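PDB 3QXZ: enoyl-CoA hydratase/isomerase from Mycobacterium abscessus, which probably hydrates or isomerises enoyl-CoA thioesters of fatty acid metabolism, as a member of the enoyl-CoA hydratase/isomerase (crotonase) family. Local coordinates for residues A103-H108 with R123-E128. Sequence-based numbering, arbitrary orientation.
Sequences AAVNGH and RILAEE
A103–V105 and R123–A126 run side by side as neighbouring parallel strands, their short axes 4.9 Å apart at closest and 9° from exact alignment. Three backbone hydrogen bonds join them. I124 bonds to both flanking residues of the other strand, its N donating to A103 O and its O accepting from V105 N, as expected in parallel pairing. The third runs from A126 N to V105 O at 2.9 Å. Only the bond from I124 N to A103 O is nearly straight (170° at the hydrogen), the other two being bent to about the same degree. CA-H...O contacts from R123 and L125 reach the same carbonyls of A103 and V105. V105 is also the centre of an inverse gamma turn.

A103, V105, R123 and L125 share one face of the sheet. V105 and L125 project in the same direction as neighbours, flank against flank, with V105 CB 3.7 Å from L125 CD1. The valine is turned with CG1 anti to its backbone N (chi1 -175°), which sets CG1 4.0 Å from L125 CG while CG2 lies near CD1. Next to them, A103 CB rests 3.9 Å from R123 CG, in the aliphatic part of a chain whose guanidinium is held by the carbonyls of L179, A120 and A117. Where strand 103–105 has ended, A126 CB, directed toward the other segment, lies 3.4 Å from N106 O. N106 OD1 accepts from G59 N and ND2 donates to A63 O.

A104 and I124 occupy the opposite face, where both touch V189 of helix 186–203. On the V105 side, L125 packs on A171 and A174 of helix 171–177. The pair thus lies inside the central sheet of the crotonase fold, between strands 54–59 and 182–184.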
loop_
_atom_site.group_PDB
_atom_site.type_symbol
_atom_site.label_atom_id
_atom_site.label_comp_id
_atom_site.label_asym_id
_atom_site.label_seq_id
_atom_site.Cartn_x
_atom_site.Cartn_y
_atom_site.Cartn_z
ATOM N N ALA A 103 13.921 3.866 12.875
ATOM C CA ALA A 103 13.858 2.894 13.968
ATOM C C ALA A 103 14.814 1.757 13.673
ATOM O O ALA A 103 14.640 0.995 12.684
ATOM C CB ALA A 103 12.428 2.400 14.170
ATOM N N ALA A 104 15.857 1.685 14.495
ATOM C CA ALA A 104 16.828 0.596 14.452
ATOM C C ALA A 104 16.315 -0.476 15.406
ATOM O O ALA A 104 16.604 -0.465 16.613
ATOM C CB ALA A 104 18.225 1.113 14.861
ATOM N N VAL A 105 15.465 -1.344 14.853
ATOM C CA VAL A 105 14.751 -2.354 15.635
ATOM C C VAL A 105 15.684 -3.555 15.795
ATOM O O VAL A 105 15.692 -4.497 15.001
ATOM C CB VAL A 105 13.390 -2.711 15.001
ATOM C CG1 VAL A 105 12.633 -3.657 15.885
ATOM C CG2 VAL A 105 12.550 -1.434 14.779
ATOM N N ASN A 106 16.520 -3.454 16.825
ATOM C CA ASN A 106 17.650 -4.363 17.041
ATOM C C ASN A 106 17.278 -5.714 17.628
ATOM O O ASN A 106 18.142 -6.564 17.822
ATOM C CB ASN A 106 18.672 -3.688 17.959
ATOM C CG ASN A 106 18.052 -3.250 19.251
ATOM O OD1 ASN A 106 17.233 -2.332 19.267
ATOM N ND2 ASN A 106 18.382 -3.947 20.366
ATOM N N GLY A 107 16.003 -5.904 17.950
ATOM C CA GLY A 107 15.526 -7.154 18.527
ATOM C C GLY A 107 14.038 -7.057 18.786
ATOM O O GLY A 107 13.354 -6.224 18.175
ATOM N N HIS A 108 13.528 -7.884 19.694
ATOM C CA HIS A 108 12.077 -8.044 19.888
ATOM C C HIS A 108 11.344 -6.733 19.966
ATOM O O HIS A 108 11.755 -5.821 20.689
ATOM C CB HIS A 108 11.787 -8.821 21.175
ATOM C CG HIS A 108 12.594 -10.071 21.313
ATOM N ND1 HIS A 108 12.725 -10.985 20.294
ATOM C CD2 HIS A 108 13.317 -10.554 22.353
ATOM C CE1 HIS A 108 13.474 -11.996 20.705
ATOM N NE2 HIS A 108 13.849 -11.753 21.949
ATOM N N ARG A 123 12.362 1.616 8.913
ATOM C CA ARG A 123 12.639 0.564 9.904
ATOM C C ARG A 123 13.657 -0.429 9.362
ATOM O O ARG A 123 13.529 -0.923 8.242
ATOM C CB ARG A 123 11.359 -0.202 10.274
ATOM C CG ARG A 123 10.546 0.459 11.381
ATOM C CD ARG A 123 9.105 -0.091 11.498
ATOM N NE ARG A 123 8.363 0.182 10.267
ATOM C CZ ARG A 123 7.953 1.385 9.895
ATOM N NH1 ARG A 123 8.102 2.451 10.689
ATOM N NH2 ARG A 123 7.417 1.520 8.701
ATOM N N ILE A 124 14.646 -0.726 10.200
ATOM C CA ILE A 124 15.581 -1.818 9.935
ATOM C C ILE A 124 15.385 -2.798 11.079
ATOM O O ILE A 124 15.488 -2.403 12.258
ATOM C CB ILE A 124 17.033 -1.303 9.880
ATOM C CG1 ILE A 124 17.183 -0.260 8.755
ATOM C CG2 ILE A 124 18.015 -2.484 9.664
ATOM C CD1 ILE A 124 18.590 0.381 8.731
ATOM N N LEU A 125 15.069 -4.053 10.740
ATOM C CA LEU A 125 14.745 -5.079 11.753
ATOM C C LEU A 125 15.793 -6.181 11.856
ATOM O O LEU A 125 16.370 -6.610 10.859
ATOM C CB LEU A 125 13.356 -5.709 11.489
ATOM C CG LEU A 125 12.137 -5.046 12.134
ATOM C CD1 LEU A 125 11.937 -3.604 11.675
ATOM C CD2 LEU A 125 10.867 -5.869 11.820
ATOM N N ALA A 126 15.978 -6.644 13.083
ATOM C CA ALA A 126 16.872 -7.766 13.388
ATOM C C ALA A 126 16.231 -9.081 12.944
ATOM O O ALA A 126 15.094 -9.392 13.332
ATOM C CB ALA A 126 17.134 -7.803 14.875
ATOM N N GLU A 127 16.992 -9.891 12.200
ATOM C CA GLU A 127 16.509 -11.212 11.773
ATOM C C GLU A 127 16.109 -12.144 12.922
ATOM O O GLU A 127 15.199 -12.969 12.776
ATOM C CB GLU A 127 17.543 -11.878 10.848
ATOM C CG GLU A 127 17.559 -11.230 9.465
ATOM C CD GLU A 127 18.832 -11.522 8.673
ATOM O OE1 GLU A 127 19.680 -12.307 9.146
ATOM O OE2 GLU A 127 18.980 -10.955 7.569
ATOM N N GLU A 128 16.771 -11.990 14.061
ATOM C CA GLU A 128 16.548 -12.869 15.225
ATOM C C GLU A 128 15.370 -12.446 16.100
ATOM O O GLU A 128 15.009 -13.157 17.044
ATOM C CB GLU A 128 17.823 -12.957 16.079
ATOM C CG GLU A 128 19.062 -13.494 15.352
ATOM C CD GLU A 128 19.920 -12.405 14.706
ATOM O OE1 GLU A 128 19.428 -11.278 14.448
ATOM O OE2 GLU A 128 21.114 -12.676 14.443
#